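PDB 4JXN: octaprenyl-diphosphate synthase from Roseobacter denitrificans, which probably makes all-trans-octaprenyl diphosphate, the side-chain precursor of isoprenoid quinones, by adding five isopentenyl diphosphates to farnesyl diphosphate with magnesium as cofactor. Local coordinates for residues A150-G155 and A182-A187. Numbering follows the deposited sequence.
Sequences ATIAEG and AALFSA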
loop_
_atom_site.group_PDB
_atom_site.type_symbol
_atom_site.label_atom_id
_atom_site.label_comp_id
_atom_site.label_asym_id
_atom_site.label_seq_id
_atom_site.Cartn_x
_atom_site.Cartn_y
_atom_site.Cartn_z
ATOM N N ALA A 150 -8.492 3.685 -3.715
ATOM C CA ALA A 150 -9.589 3.056 -2.991
ATOM C C ALA A 150 -10.363 2.149 -3.939
ATOM O O ALA A 150 -10.543 0.970 -3.649
ATOM C CB ALA A 150 -10.505 4.095 -2.352
ATOM N N THR A 151 -10.784 2.690 -5.080
ATOM C CA THR A 151 -11.515 1.906 -6.079
ATOM C C THR A 151 -10.716 0.669 -6.504
ATOM O O THR A 151 -11.247 -0.449 -6.538
ATOM C CB THR A 151 -11.906 2.768 -7.294
ATOM O OG1 THR A 151 -12.599 3.939 -6.837
ATOM C CG2 THR A 151 -12.826 1.999 -8.243
ATOM N N ILE A 152 -9.432 0.853 -6.781
ATOM C CA ILE A 152 -8.613 -0.257 -7.262
ATOM C C ILE A 152 -8.606 -1.395 -6.253
ATOM O O ILE A 152 -8.967 -2.537 -6.579
ATOM C CB ILE A 152 -7.169 0.185 -7.560
ATOM C CG1 ILE A 152 -7.154 1.135 -8.762
ATOM C CG2 ILE A 152 -6.272 -1.023 -7.834
ATOM C CD1 ILE A 152 -6.002 2.113 -8.745
ATOM N N ALA A 153 -8.206 -1.072 -5.026
ATOM C CA ALA A 153 -8.126 -2.067 -3.953
ATOM C C ALA A 153 -9.490 -2.710 -3.667
ATOM O O ALA A 153 -9.568 -3.891 -3.345
ATOM C CB ALA A 153 -7.555 -1.436 -2.695
ATOM N N GLU A 154 -10.553 -1.922 -3.808
ATOM C CA GLU A 154 -11.932 -2.374 -3.608
ATOM C C GLU A 154 -12.387 -3.350 -4.684
ATOM O O GLU A 154 -13.155 -4.265 -4.403
ATOM C CB GLU A 154 -12.863 -1.158 -3.597
ATOM C CG GLU A 154 -14.298 -1.454 -3.214
ATOM C CD GLU A 154 -15.123 -0.195 -2.950
ATOM O OE1 GLU A 154 -14.548 0.875 -2.645
ATOM O OE2 GLU A 154 -16.366 -0.279 -3.033
ATOM N N GLY A 155 -11.935 -3.134 -5.916
ATOM C CA GLY A 155 -12.182 -4.076 -6.995
ATOM C C GLY A 155 -11.467 -5.393 -6.761
ATOM O O GLY A 155 -12.081 -6.455 -6.856
ATOM N N ALA A 182 -9.972 0.328 -15.055
ATOM C CA ALA A 182 -10.315 1.637 -15.628
ATOM C C ALA A 182 -10.004 2.809 -14.693
ATOM O O ALA A 182 -9.636 3.888 -15.151
ATOM C CB ALA A 182 -11.771 1.675 -16.075
ATOM N N ALA A 183 -10.144 2.588 -13.391
ATOM C CA ALA A 183 -9.957 3.644 -12.399
ATOM C C ALA A 183 -8.611 4.340 -12.547
ATOM O O ALA A 183 -8.542 5.582 -12.469
ATOM C CB ALA A 183 -10.119 3.101 -10.988
ATOM N N LEU A 184 -7.550 3.563 -12.771
ATOM C CA LEU A 184 -6.213 4.154 -12.968
ATOM C C LEU A 184 -6.095 4.913 -14.291
ATOM O O LEU A 184 -5.471 5.969 -14.345
ATOM C CB LEU A 184 -5.113 3.088 -12.881
ATOM C CG LEU A 184 -3.673 3.607 -12.719
ATOM C CD1 LEU A 184 -3.559 4.553 -11.531
ATOM C CD2 LEU A 184 -2.707 2.444 -12.553
ATOM N N PHE A 185 -6.683 4.370 -15.357
ATOM C CA PHE A 185 -6.747 5.083 -16.636
ATOM C C PHE A 185 -7.403 6.446 -16.421
ATOM O O PHE A 185 -6.849 7.495 -16.771
ATOM C CB PHE A 185 -7.586 4.316 -17.669
ATOM C CG PHE A 185 -6.840 3.236 -18.423
ATOM C CD1 PHE A 185 -6.220 2.186 -17.756
ATOM C CD2 PHE A 185 -6.833 3.228 -19.813
ATOM C CE1 PHE A 185 -5.568 1.188 -18.463
ATOM C CE2 PHE A 185 -6.190 2.227 -20.518
ATOM C CZ PHE A 185 -5.549 1.212 -19.845
ATOM N N SER A 186 -8.581 6.420 -15.817
ATOM C CA SER A 186 -9.387 7.617 -15.685
ATOM C C SER A 186 -8.702 8.597 -14.736
ATOM O O SER A 186 -8.782 9.806 -14.924
ATOM C CB SER A 186 -10.800 7.263 -15.203
ATOM O OG SER A 186 -10.761 6.590 -13.950
ATOM N N ALA A 187 -8.003 8.072 -13.737
ATOM C CA ALA A 187 -7.259 8.919 -12.808
ATOM C C ALA A 187 -6.040 9.495 -13.487
ATOM O O ALA A 187 -5.747 10.676 -13.322
ATOM C CB ALA A 187 -6.840 8.136 -11.580
#
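Thr151 and Ala183, whose methyl groups meet across the contact, each accept a backbone hydrogen bond within their own helix: Gly155 N reaches Thr151 O at 2.8 Å, and Ala187 N reaches Ala183 O at 2.8 Å. No hydrogen bond joins the two segments; their close contacts are all between carbon atoms. Ala183 CB points at the opposing helix and lies 4.0 Å from Thr151 CG2. That methyl is anti to the backbone N, which leaves OG1 on the other branch (chi1 -53°) to bond to the carbonyl of Asn147, one turn back. Ala183 CB also meets Ile152 CG1 at 4.2 Å, so it sits between the two neighbouring side chains. From there the Ile152 chain runs on nearly extended (chi2 152°), bringing CD1 to 4.3 Å from Leu184 CB. Beyond this, helix 75-94 covers the same side, with Thr90 on Ile152 and Ile86 and His87 on Leu184. An unidentified bound molecule, probably from the crystallisation liquor, lies about 4 Å from the Ile152 side chain. Glu154 OE2 accepts a hydrogen bond from His38 N of the second subunit. The segment axes, 9.4 Å apart with N-to-C directions 169° apart, make this an antiparallel helix pair of the all-helical trans-prenyltransferase fold.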